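Local coordinates for protein glutathione S-transferase 2 (Heligmosomoides polygyrus, PDB 1TW9) that probably catalyses the conjugation of glutathione to electrophilic compounds, releasing a halide from halogenated substrates, as a sigma-class glutathione transferase, at residues 10-15 / 164-169; 14-19 / 195-200; 37-40 / 45-48; 54-59 / 68-73; 127-132 / 172-177. All coordinates share one frame; numbering follows the deposited sequence.

Interaction 1: residues 10-15 / 164-169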
# COMPACT_ATOMS: atom_id res chain seq x y z
N ASN A 10 3.90 22.17 2.84
CA ASN A 10 4.60 22.85 1.75
C ASN A 10 5.90 22.14 1.46
O ASN A 10 6.97 22.58 1.82
CB ASN A 10 4.88 24.35 2.01
CG ASN A 10 5.45 25.03 0.80
OD1 ASN A 10 5.31 24.54 -0.30
ND2 ASN A 10 6.09 26.18 1.01
N GLY A 11 5.74 21.03 0.78
CA GLY A 11 6.83 20.27 0.28
C GLY A 11 6.37 19.19 -0.65
O GLY A 11 5.21 18.95 -0.82
N ARG A 12 7.36 18.52 -1.24
CA ARG A 12 7.12 17.42 -2.17
C ARG A 12 6.63 16.26 -1.30
O ARG A 12 5.45 15.98 -1.26
CB ARG A 12 8.39 17.04 -2.98
CG ARG A 12 8.88 18.17 -3.86
CD ARG A 12 10.10 17.80 -4.67
NE ARG A 12 11.21 17.36 -3.80
CZ ARG A 12 11.98 18.19 -3.14
NH1 ARG A 12 11.82 19.48 -3.31
NH2 ARG A 12 12.97 17.76 -2.38
N GLY A 13 7.55 15.58 -0.63
CA GLY A 13 7.22 14.61 0.39
C GLY A 13 6.23 13.59 -0.07
O GLY A 13 6.30 13.10 -1.19
N ALA A 14 5.27 13.30 0.81
CA ALA A 14 4.21 12.35 0.56
C ALA A 14 3.11 12.81 -0.35
O ALA A 14 2.29 12.00 -0.74
CB ALA A 14 3.62 11.88 1.91
N GLY A 15 3.07 14.11 -0.66
CA GLY A 15 2.03 14.68 -1.52
C GLY A 15 2.40 14.67 -3.01
O GLY A 15 1.55 14.71 -3.87
N VAL A 164 14.51 8.88 -7.13
CA VAL A 164 15.83 8.74 -7.73
C VAL A 164 16.44 10.11 -8.07
O VAL A 164 17.62 10.33 -7.82
CB VAL A 164 15.76 7.73 -8.94
CG1 VAL A 164 17.09 7.72 -9.71
CG2 VAL A 164 15.41 6.35 -8.42
N ALA A 165 15.62 11.03 -8.59
CA ALA A 165 16.05 12.39 -8.89
C ALA A 165 16.48 13.11 -7.65
O ALA A 165 17.55 13.74 -7.58
CB ALA A 165 14.91 13.17 -9.59
N ASP A 166 15.65 13.00 -6.63
CA ASP A 166 15.91 13.61 -5.36
C ASP A 166 17.18 13.08 -4.72
O ASP A 166 18.05 13.88 -4.31
CB ASP A 166 14.78 13.31 -4.43
CG ASP A 166 14.96 13.92 -3.06
OD1 ASP A 166 15.61 14.97 -2.90
OD2 ASP A 166 14.46 13.37 -2.06
N MET A 167 17.30 11.77 -4.60
CA MET A 167 18.52 11.19 -4.00
C MET A 167 19.78 11.52 -4.82
O MET A 167 20.86 11.72 -4.23
CB MET A 167 18.38 9.68 -3.83
CG MET A 167 17.28 9.25 -2.88
SD MET A 167 17.53 9.92 -1.21
CE MET A 167 16.32 11.21 -1.37
N THR A 168 19.69 11.49 -6.15
CA THR A 168 20.86 11.78 -6.98
C THR A 168 21.25 13.24 -6.85
O THR A 168 22.39 13.56 -6.88
CB THR A 168 20.63 11.41 -8.42
OG1 THR A 168 20.25 10.04 -8.48
CG2 THR A 168 21.91 11.47 -9.26
N ASN A 169 20.29 14.13 -6.73
CA ASN A 169 20.62 15.53 -6.37
C ASN A 169 21.42 15.61 -5.07
O ASN A 169 22.45 16.30 -5.00
CB ASN A 169 19.37 16.40 -6.28
CG ASN A 169 18.81 16.72 -7.62
OD1 ASN A 169 19.56 16.75 -8.60
ND2 ASN A 169 17.50 17.01 -7.69

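Interaction 2: residues 14-19 / 195-200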
# COMPACT_ATOMS: atom_id res chain seq x y z
N ALA A 14 5.27 13.30 0.81
CA ALA A 14 4.21 12.35 0.56
C ALA A 14 3.11 12.81 -0.35
O ALA A 14 2.29 12.00 -0.74
CB ALA A 14 3.62 11.88 1.91
N GLY A 15 3.07 14.11 -0.66
CA GLY A 15 2.03 14.68 -1.52
C GLY A 15 2.40 14.67 -3.01
O GLY A 15 1.55 14.71 -3.87
N GLU A 16 3.69 14.54 -3.32
CA GLU A 16 4.18 14.83 -4.65
C GLU A 16 3.70 13.84 -5.71
O GLU A 16 3.44 14.24 -6.81
CB GLU A 16 5.68 14.89 -4.65
CG GLU A 16 6.33 15.40 -5.93
CD GLU A 16 5.99 16.81 -6.33
OE1 GLU A 16 5.40 17.57 -5.54
OE2 GLU A 16 6.37 17.18 -7.46
N CYS A 17 3.62 12.55 -5.39
CA CYS A 17 3.21 11.58 -6.44
C CYS A 17 1.81 11.93 -6.89
O CYS A 17 1.54 12.10 -8.10
CB CYS A 17 3.44 10.18 -5.89
SG CYS A 17 3.03 8.92 -7.11
N ALA A 18 0.93 12.22 -5.94
CA ALA A 18 -0.40 12.68 -6.30
C ALA A 18 -0.37 13.90 -7.25
O ALA A 18 -1.13 13.97 -8.27
CB ALA A 18 -1.22 12.87 -5.09
N ARG A 19 0.43 14.92 -6.90
CA ARG A 19 0.57 16.13 -7.70
C ARG A 19 1.04 15.79 -9.06
O ARG A 19 0.60 16.37 -10.07
CB ARG A 19 1.52 17.12 -7.03
CG ARG A 19 1.05 17.60 -5.67
CD ARG A 19 1.92 18.79 -5.26
NE ARG A 19 1.69 19.23 -3.87
CZ ARG A 19 2.52 18.97 -2.87
NH1 ARG A 19 3.64 18.28 -3.08
NH2 ARG A 19 2.25 19.46 -1.69
N LYS A 195 7.77 17.35 -16.71
CA LYS A 195 8.82 18.36 -16.83
C LYS A 195 8.31 19.73 -16.53
O LYS A 195 8.94 20.46 -15.80
CB LYS A 195 9.33 18.36 -18.27
CG LYS A 195 10.55 19.25 -18.56
CD LYS A 195 10.98 19.11 -20.04
CE LYS A 195 12.01 20.18 -20.45
NZ LYS A 195 12.94 19.67 -21.48
N LYS A 196 7.15 20.04 -17.08
CA LYS A 196 6.51 21.35 -16.84
C LYS A 196 6.19 21.55 -15.36
O LYS A 196 6.44 22.65 -14.78
CB LYS A 196 5.22 21.44 -17.60
CG LYS A 196 4.55 22.80 -17.49
CD LYS A 196 3.11 22.68 -17.93
CE LYS A 196 2.50 24.00 -18.43
NZ LYS A 196 1.00 23.96 -18.35
N TRP A 197 5.69 20.52 -14.72
CA TRP A 197 5.36 20.61 -13.30
C TRP A 197 6.65 20.79 -12.49
O TRP A 197 6.70 21.61 -11.59
CB TRP A 197 4.61 19.37 -12.79
CG TRP A 197 4.54 19.30 -11.31
CD1 TRP A 197 5.15 18.41 -10.53
CD2 TRP A 197 3.86 20.21 -10.42
NE1 TRP A 197 4.91 18.66 -9.21
CE2 TRP A 197 4.10 19.77 -9.12
CE3 TRP A 197 3.12 21.39 -10.59
CZ2 TRP A 197 3.62 20.45 -7.99
CZ3 TRP A 197 2.61 21.99 -9.45
CH2 TRP A 197 2.91 21.56 -8.20
N ILE A 198 7.67 20.02 -12.81
CA ILE A 198 8.95 20.13 -12.07
C ILE A 198 9.56 21.51 -12.20
O ILE A 198 10.04 22.11 -11.17
CB ILE A 198 9.90 19.01 -12.48
CG1 ILE A 198 9.32 17.67 -12.00
CG2 ILE A 198 11.28 19.29 -11.91
CD1 ILE A 198 10.11 16.50 -12.51
N GLU A 199 9.43 22.12 -13.39
CA GLU A 199 9.94 23.44 -13.64
C GLU A 199 9.20 24.50 -12.86
O GLU A 199 9.81 25.55 -12.60
CB GLU A 199 9.81 23.82 -15.12
CG GLU A 199 10.70 23.01 -16.00
CD GLU A 199 10.44 23.29 -17.47
OE1 GLU A 199 9.40 23.96 -17.84
OE2 GLU A 199 11.26 22.83 -18.25
N THR A 200 7.93 24.25 -12.53
CA THR A 200 7.03 25.21 -11.93
C THR A 200 6.62 25.00 -10.47
O THR A 200 6.03 25.92 -9.87
CB THR A 200 5.77 25.42 -12.75
OG1 THR A 200 5.00 24.23 -12.82
CG2 THR A 200 6.11 25.77 -14.17

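Interaction 3: residues 37-40 / 45-48. Unlike the reference sequence in segment 37-40: Val40 (reference Ala).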
# COMPACT_ATOMS: atom_id res chain seq x y z
N GLU A 37 1.55 25.34 11.72
CA GLU A 37 0.66 26.12 12.54
C GLU A 37 -0.78 26.01 12.07
O GLU A 37 -1.70 25.95 12.89
CB GLU A 37 1.13 27.59 12.59
CG GLU A 37 2.40 27.82 13.40
CD GLU A 37 3.71 27.42 12.72
OE1 GLU A 37 3.73 27.14 11.49
OE2 GLU A 37 4.73 27.39 13.46
N THR A 38 -1.02 25.98 10.75
CA THR A 38 -2.40 25.84 10.31
C THR A 38 -2.84 24.38 10.33
O THR A 38 -4.04 24.11 10.39
CB THR A 38 -2.64 26.45 8.92
OG1 THR A 38 -4.01 26.23 8.53
CG2 THR A 38 -1.85 25.74 7.90
N PHE A 39 -1.89 23.47 10.28
CA PHE A 39 -2.19 22.02 10.36
C PHE A 39 -2.79 21.63 11.71
O PHE A 39 -3.73 20.83 11.76
CB PHE A 39 -0.92 21.21 10.14
CG PHE A 39 -1.08 19.73 10.43
CD1 PHE A 39 -1.63 18.87 9.49
CD2 PHE A 39 -0.72 19.20 11.66
CE1 PHE A 39 -1.77 17.52 9.77
CE2 PHE A 39 -0.88 17.87 11.92
CZ PHE A 39 -1.41 17.03 10.93
N VAL A 40 -2.24 22.20 12.79
CA VAL A 40 -2.60 21.80 14.17
C VAL A 40 -4.12 21.75 14.45
O VAL A 40 -4.61 20.69 14.88
CB VAL A 40 -1.92 22.68 15.22
CG1 VAL A 40 -2.27 22.17 16.62
CG2 VAL A 40 -0.43 22.68 15.02
N THR A 45 -9.53 16.77 11.83
CA THR A 45 -10.47 16.74 10.71
C THR A 45 -10.02 15.73 9.65
O THR A 45 -10.78 15.44 8.74
CB THR A 45 -10.63 18.15 10.00
OG1 THR A 45 -9.44 18.48 9.27
CG2 THR A 45 -10.86 19.34 10.99
N PHE A 46 -8.80 15.22 9.77
CA PHE A 46 -8.27 14.28 8.76
C PHE A 46 -8.54 12.85 9.23
O PHE A 46 -8.47 12.58 10.44
CB PHE A 46 -6.79 14.51 8.51
CG PHE A 46 -6.47 15.93 8.11
CD1 PHE A 46 -5.51 16.65 8.80
CD2 PHE A 46 -7.13 16.54 7.09
CE1 PHE A 46 -5.19 17.92 8.40
CE2 PHE A 46 -6.81 17.82 6.72
CZ PHE A 46 -5.87 18.52 7.40
N PRO A 47 -8.82 11.96 8.27
CA PRO A 47 -9.23 10.59 8.59
C PRO A 47 -8.36 9.85 9.58
O PRO A 47 -8.87 9.18 10.49
CB PRO A 47 -9.25 9.92 7.25
CG PRO A 47 -9.66 11.02 6.29
CD PRO A 47 -8.83 12.17 6.82
N PHE A 48 -7.05 10.00 9.47
CA PHE A 48 -6.13 9.38 10.37
C PHE A 48 -5.19 10.39 11.02
O PHE A 48 -4.06 10.06 11.40
CB PHE A 48 -5.35 8.30 9.67
CG PHE A 48 -6.23 7.34 8.92
CD1 PHE A 48 -6.32 7.42 7.54
CD2 PHE A 48 -6.99 6.40 9.60
CE1 PHE A 48 -7.16 6.58 6.84
CE2 PHE A 48 -7.82 5.51 8.92
CZ PHE A 48 -7.92 5.62 7.55

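Interaction 4: residues 54-59 / 68-73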
# COMPACT_ATOMS: atom_id res chain seq x y z
N LEU A 54 -6.81 13.83 0.17
CA LEU A 54 -7.48 14.29 -1.03
C LEU A 54 -8.94 14.48 -0.71
O LEU A 54 -9.49 13.64 -0.03
CB LEU A 54 -7.34 13.20 -2.12
CG LEU A 54 -8.05 13.47 -3.46
CD1 LEU A 54 -7.34 14.59 -4.20
CD2 LEU A 54 -8.12 12.18 -4.19
N GLU A 55 -9.58 15.52 -1.21
CA GLU A 55 -11.02 15.57 -1.30
C GLU A 55 -11.45 15.47 -2.75
O GLU A 55 -10.93 16.22 -3.60
CB GLU A 55 -11.56 16.85 -0.72
CG GLU A 55 -11.33 16.93 0.77
CD GLU A 55 -12.10 18.03 1.46
OE1 GLU A 55 -12.91 18.73 0.79
OE2 GLU A 55 -11.92 18.19 2.68
N VAL A 56 -12.43 14.61 -3.01
CA VAL A 56 -13.05 14.48 -4.31
C VAL A 56 -14.49 14.91 -4.15
O VAL A 56 -15.26 14.27 -3.46
CB VAL A 56 -13.06 13.05 -4.83
CG1 VAL A 56 -13.62 13.07 -6.24
CG2 VAL A 56 -11.69 12.50 -4.87
N ASP A 57 -14.85 16.07 -4.70
CA ASP A 57 -16.22 16.53 -4.50
C ASP A 57 -16.59 16.58 -3.00
O ASP A 57 -17.72 16.26 -2.62
CB ASP A 57 -17.19 15.62 -5.28
CG ASP A 57 -17.15 15.86 -6.77
OD1 ASP A 57 -16.39 16.77 -7.20
OD2 ASP A 57 -17.92 15.23 -7.58
N GLY A 58 -15.62 16.94 -2.17
CA GLY A 58 -15.76 17.15 -0.74
C GLY A 58 -15.63 15.92 0.14
O GLY A 58 -15.77 16.04 1.35
N GLN A 59 -15.39 14.76 -0.45
CA GLN A 59 -15.26 13.49 0.27
C GLN A 59 -13.76 13.20 0.45
O GLN A 59 -12.98 13.26 -0.51
CB GLN A 59 -15.98 12.37 -0.47
CG GLN A 59 -17.45 12.71 -0.75
CD GLN A 59 -18.25 12.91 0.52
OE1 GLN A 59 -18.09 12.14 1.48
NE2 GLN A 59 -19.13 13.95 0.55
N CYS A 68 -2.73 8.08 -4.59
CA CYS A 68 -2.04 7.98 -5.90
C CYS A 68 -2.71 6.90 -6.73
O CYS A 68 -2.96 7.11 -7.87
CB CYS A 68 -0.58 7.61 -5.68
SG CYS A 68 0.25 9.06 -5.08
N ARG A 69 -2.96 5.73 -6.14
CA ARG A 69 -3.57 4.61 -6.89
C ARG A 69 -4.95 4.99 -7.35
O ARG A 69 -5.29 4.79 -8.49
CB ARG A 69 -3.61 3.39 -6.05
CG ARG A 69 -4.17 2.17 -6.72
CD ARG A 69 -4.30 0.94 -5.85
NE ARG A 69 -3.08 0.60 -5.17
CZ ARG A 69 -2.73 0.98 -3.95
NH1 ARG A 69 -3.58 1.60 -3.12
NH2 ARG A 69 -1.52 0.63 -3.51
N TYR A 70 -5.71 5.64 -6.50
CA TYR A 70 -7.04 6.12 -6.88
C TYR A 70 -7.01 7.08 -8.10
O TYR A 70 -7.73 6.91 -9.07
CB TYR A 70 -7.72 6.79 -5.68
CG TYR A 70 -8.99 7.54 -6.06
CD1 TYR A 70 -10.18 6.83 -6.27
CD2 TYR A 70 -9.02 8.91 -6.24
CE1 TYR A 70 -11.27 7.42 -6.70
CE2 TYR A 70 -10.13 9.48 -6.62
CZ TYR A 70 -11.27 8.78 -6.79
OH TYR A 70 -12.39 9.50 -7.24
N LEU A 71 -6.19 8.12 -7.98
CA LEU A 71 -5.99 9.10 -9.04
C LEU A 71 -5.48 8.43 -10.26
O LEU A 71 -5.97 8.65 -11.35
CB LEU A 71 -5.05 10.17 -8.57
CG LEU A 71 -5.61 11.10 -7.53
CD1 LEU A 71 -4.51 12.06 -7.06
CD2 LEU A 71 -6.93 11.82 -7.95
N ALA A 72 -4.53 7.52 -10.09
CA ALA A 72 -3.95 6.80 -11.26
C ALA A 72 -4.94 5.91 -12.02
O ALA A 72 -5.01 5.96 -13.20
CB ALA A 72 -2.75 6.00 -10.86
N LYS A 73 -5.85 5.28 -11.30
CA LYS A 73 -6.89 4.49 -11.91
C LYS A 73 -7.92 5.41 -12.60
O LYS A 73 -8.48 5.04 -13.65
CB LYS A 73 -7.53 3.61 -10.90
CG LYS A 73 -6.63 2.46 -10.52
CD LYS A 73 -7.19 1.53 -9.38
CE LYS A 73 -6.42 0.21 -9.15
NZ LYS A 73 -6.60 -0.81 -10.27

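Interaction 5: residues 127-132 / 172-177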
# COMPACT_ATOMS: atom_id res chain seq x y z
N PRO A 127 23.84 0.87 0.74
CA PRO A 127 23.37 -0.54 0.86
C PRO A 127 21.90 -0.75 0.52
O PRO A 127 21.53 -1.72 -0.19
CB PRO A 127 23.55 -0.84 2.35
CG PRO A 127 24.60 0.08 2.80
CD PRO A 127 24.54 1.32 1.95
N ALA A 128 21.06 0.14 1.06
CA ALA A 128 19.62 0.05 0.83
C ALA A 128 19.38 0.20 -0.62
O ALA A 128 18.56 -0.56 -1.19
CB ALA A 128 18.88 1.12 1.62
N ARG A 129 20.05 1.18 -1.24
CA ARG A 129 19.74 1.42 -2.63
C ARG A 129 20.28 0.33 -3.55
O ARG A 129 19.64 -0.01 -4.53
CB ARG A 129 20.09 2.85 -3.04
CG ARG A 129 21.48 3.11 -3.32
CD ARG A 129 21.97 2.56 -4.67
NE ARG A 129 23.13 3.32 -5.17
CZ ARG A 129 24.39 3.05 -4.93
NH1 ARG A 129 24.77 2.11 -4.08
NH2 ARG A 129 25.33 3.80 -5.49
N THR A 130 21.41 -0.31 -3.20
CA THR A 130 21.85 -1.44 -4.01
C THR A 130 20.80 -2.58 -4.10
O THR A 130 20.53 -3.12 -5.19
CB THR A 130 23.15 -2.00 -3.42
OG1 THR A 130 24.19 -1.00 -3.52
CG2 THR A 130 23.75 -3.26 -4.18
N LYS A 131 20.21 -2.93 -2.96
CA LYS A 131 19.19 -3.94 -2.92
C LYS A 131 17.94 -3.51 -3.69
O LYS A 131 17.51 -4.22 -4.61
CB LYS A 131 18.81 -4.22 -1.48
CG LYS A 131 17.83 -5.39 -1.36
CD LYS A 131 17.82 -5.97 0.07
CE LYS A 131 17.42 -4.92 1.12
NZ LYS A 131 17.10 -5.45 2.51
N PHE A 132 17.39 -2.34 -3.37
CA PHE A 132 16.21 -1.84 -4.05
C PHE A 132 16.39 -1.54 -5.55
O PHE A 132 15.57 -1.95 -6.37
CB PHE A 132 15.73 -0.55 -3.39
CG PHE A 132 14.52 0.02 -4.02
CD1 PHE A 132 14.57 1.27 -4.57
CD2 PHE A 132 13.31 -0.68 -3.97
CE1 PHE A 132 13.40 1.83 -5.11
CE2 PHE A 132 12.16 -0.15 -4.54
CZ PHE A 132 12.24 1.10 -5.15
N PRO A 172 25.24 12.39 -5.56
CA PRO A 172 25.51 12.06 -6.97
C PRO A 172 25.82 10.59 -7.24
O PRO A 172 25.39 10.08 -8.29
CB PRO A 172 26.72 12.92 -7.31
CG PRO A 172 26.54 14.11 -6.48
CD PRO A 172 25.94 13.63 -5.17
N GLU A 173 26.51 9.91 -6.32
CA GLU A 173 26.89 8.51 -6.53
C GLU A 173 25.70 7.54 -6.44
O GLU A 173 25.82 6.37 -6.69
CB GLU A 173 28.13 8.08 -5.69
CG GLU A 173 27.96 7.50 -4.29
CD GLU A 173 29.30 7.02 -3.66
OE1 GLU A 173 29.95 7.84 -2.94
OE2 GLU A 173 29.74 5.84 -3.85
N TYR A 174 24.52 8.03 -6.06
CA TYR A 174 23.34 7.17 -5.89
C TYR A 174 23.06 6.30 -7.11
O TYR A 174 22.67 5.16 -6.99
CB TYR A 174 22.15 8.02 -5.53
CG TYR A 174 20.85 7.27 -5.26
CD1 TYR A 174 20.54 6.81 -4.00
CD2 TYR A 174 19.94 7.05 -6.25
CE1 TYR A 174 19.37 6.10 -3.77
CE2 TYR A 174 18.77 6.39 -6.03
CZ TYR A 174 18.51 5.88 -4.79
OH TYR A 174 17.37 5.16 -4.52
N ILE A 175 23.22 6.89 -8.28
CA ILE A 175 22.90 6.27 -9.52
C ILE A 175 24.04 5.50 -10.19
O ILE A 175 23.84 4.81 -11.23
CB ILE A 175 22.34 7.42 -10.40
CG1 ILE A 175 21.27 6.87 -11.30
CG2 ILE A 175 23.38 8.27 -10.99
CD1 ILE A 175 20.23 6.05 -10.55
N GLU A 176 25.21 5.56 -9.58
CA GLU A 176 26.34 4.88 -10.14
C GLU A 176 26.08 3.39 -9.98
O GLU A 176 25.71 2.93 -8.88
CB GLU A 176 27.64 5.33 -9.48
CG GLU A 176 28.02 6.76 -9.78
CD GLU A 176 29.34 7.21 -9.16
OE1 GLU A 176 30.06 6.34 -8.61
OE2 GLU A 176 29.71 8.41 -9.30
N GLY A 177 26.21 2.65 -11.07
CA GLY A 177 25.92 1.21 -11.05
C GLY A 177 24.55 0.83 -11.55
O GLY A 177 24.23 -0.36 -11.71

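Interaction 1: residues 10-15 / 164-169
Arg12 and Asp166 meet at a distance that makes their ion pair a long one: NH2 of Arg12 lies 3.9 Å from OD1 of Asp166. This single approach carries the contact, which buries only 49 Å² and lies near the surface. The two groups are not laid flat against each other. Their guanidinium and carboxylate planes stand 65° apart, and OD1 comes obliquely to the guanidinium. For Arg12, CG anti to the carbonyl carbon and a bend at chi3 (-58°) place NH2 within reach of the Asp166 carboxylate. From the other side, Asp166 sends out its carboxylate with CG anti to the backbone N (chi1 -180°).

Each partner has a stronger commitment nearby. OD1 of Asp166 is also in a salt bridge with NE of Arg170, one turn further along the helix, while NH1 of Arg12 is hydrogen-bonded to the carbonyl of Thr204. Backbone hydrogen bonds of Arg12 and Gly13 with Phe206 tie the loop to the C-terminal tail as well. The long pair is therefore best read as a supplementary electrostatic link between groups already positioned by others. On the helix, OG1 of Thr168 donates to O of Val164 at 2.7 Å, from the face of that carbonyl opposite to the one used by the backbone N of Thr168.

What is joined here is the loop following strand 4-9 of the thioredoxin-like domain and a helix of the all-helical domain, the two-domain architecture of cytosolic glutathione transferases.

Interaction 2: residues 14-19 / 195-200
Trp197 reaches from helix 192-200 of the all-helical domain to Glu16 and Arg19 on helix 16-24 of the thioredoxin-like domain, so the contact belongs to the domain interface of the glutathione transferase fold. The nearest CA atoms across the contact are those of Arg19 and Trp197, 8.6 Å apart, and side chains bridge the interval.

Polar contact comes first. NE1 of Trp197 donates to OE2 of Glu16 at 2.7 Å with an N-H...O angle of 159°. The acceptor lies close to the indole plane, at the ring edge, while the indole nitrogen sits on the syn side of the carboxylate but well out of its plane. A bend at chi2 (62°) turns the Glu16 carboxylate to this edge. OE2 is shared with Arg201 in a salt bridge and with Gln20 in a hydrogen bond, and this oxygen of a buried residue is thus held by three donors.

The other oxygen has its own charged partner: NH1 of Arg19 reaches OE1 of Glu16 at 3.1 Å, and the same NH1 is hydrogen-bonded to O of Gly11, while NE of Arg19 pairs with Asp31. A glutamine in place of Glu16 would probably leave Arg19 and Arg201 without their shared negative charge and weaken the anchoring of the indole.

Apolar contact completes the grip. The aliphatic part of Arg19 crosses the six-membered ring of Trp197 at a slant, CB at 4.1 Å from CZ2 and CD nearer, at 3.6 Å from the same CZ2.

Interaction 3: residues 37-40 / 45-48
Within the thioredoxin-like domain, Phe39 on the short helix 36-39 meets Phe46 in the loop that leads on to strand 53-56, an apolar contact within the connection between helix and strand. The nearest atoms are the two CE1 carbons, Phe39 CE1 lying 3.7 Å from Phe46 CE1, with CD1 of Phe39 almost as near to the same carbon. The rings are almost parallel, their planes 23° apart, but so far displaced that they hardly overlap; with centroids 5.8 Å apart they meet through their CD1 and CE1 corners. CG anti to the backbone N (chi1 170°) brings the Phe39 ring up to the loop, whereas Phe46 has CG anti to the carbonyl carbon. Beside the pair, OG1 of Thr45 sits 3.7 Å above one face of the Phe46 ring, displaced toward its rim, and is itself hydrogen-bonded to the carbonyl of Leu42.

The pair is packed in on the sheet side as well. Phe39 meets the ring of Phe9, and Phe46 rests on Val53 of strand 53-56 and Gln60 of strand 59-62, while close by Phe48 packs against Ala94 of the second subunit.

Interaction 4: residues 54-59 / 68-73
Tyr70 and Val56 approach each other from opposite directions, the tyrosine reaching out from helix 64-75 and the valine rising from strand 53-56. CG2 of Val56 comes to 3.8 Å from CE2 of Tyr70, and both valine methyls lie near the phenolic oxygen. Leu54 arrives differently, its side chain crossing that of Tyr70 at about a right angle, with its CD2 4.0 Å from CD2 of Tyr70. Both methyls come to the ring at a slant. With CG anti to the backbone N (chi1 169°), Tyr70 extends its ring to the two strand side chains.

Strand 54-56 and helix segment 68-73 run 38° apart in direction, with a closest axis approach of 11.1 Å, as expected for a helix laid against the sheet of a thioredoxin-like domain. Val56 also begins a type I' turn, closed by the backbone bonds between Val56 and Gln59, that leads into strand 59-62.

Leu71 meets Leu54 at a lower angle, methyl to methyl, CD2 of Leu71 lying 4.0 Å from CD2 of Leu54. These two leucines also touch Phe22 of helix 16-24, whereas Tyr70 makes an edge-to-face contact with Phe83 of the second subunit, the same ring on which Val56 packs.

Interaction 5: residues 127-132 / 172-177
Arg129, on helix 119-142, has its CA 7.5 Å from that of Tyr174, which belongs to a run, 172-174, with helical backbone angles but without the regular helical bonds. In the all-helical domain of the glutathione transferase fold, this contact fastens the loop between helices 155-170 and 179-189 to a neighbouring helix.

The guanidinium of Arg129 does so by gripping backbone carbonyls. NE donates to O of Tyr174 at 2.6 Å, nearly straight at 167° and with the oxygen in the guanidinium plane; NH2 donates to O of Glu173 at 2.9 Å, with a weak second bond to O of Tyr174. Glu173 O also accepts the backbone N of Glu176, from the opposite face of its plane. The hold is reinforced on the helix side, where NH1 is hydrogen-bonded to the carbonyl of Leu126. CG of Arg129 takes the crowded position between backbone N and carbonyl carbon (chi1 80°), and a further bend at chi2 swings the chain over the tyrosine. A methionine in place of Arg129 would probably leave the Glu173 and Tyr174 carbonyls without these donors and the loop less firmly tethered.

The Tyr174 hydroxyl is hydrogen-bonded to that of Tyr98. Arginine and tyrosine slide past each other in opposite directions, CD lying over one ring face and CB of Arg129 coming within 3.4 Å of CE1 of Tyr174.

Interactions 1 and 2 start from the same part of the chain and tie the thioredoxin-like domain to the helical one; they touch through the hydrogen bond between Gly11 O and Arg19 NH1, 2.8 Å apart. The loop they share borders the glutathione site in related transferases. Interaction 2 also abuts interaction 4, Cys17 SG lying 3.4 Å from Cys68 SG, so one helix links the domain interface to the sheet packing. Interaction 5 adjoins interaction 1 through Met167 CB and Tyr174 CD1, 3.6 Å apart. Interactions 3 and 4, with centres about 18 Å apart, both reach the second subunit, whereas interaction 5 lies about 35 Å from interaction 3, centre to centre.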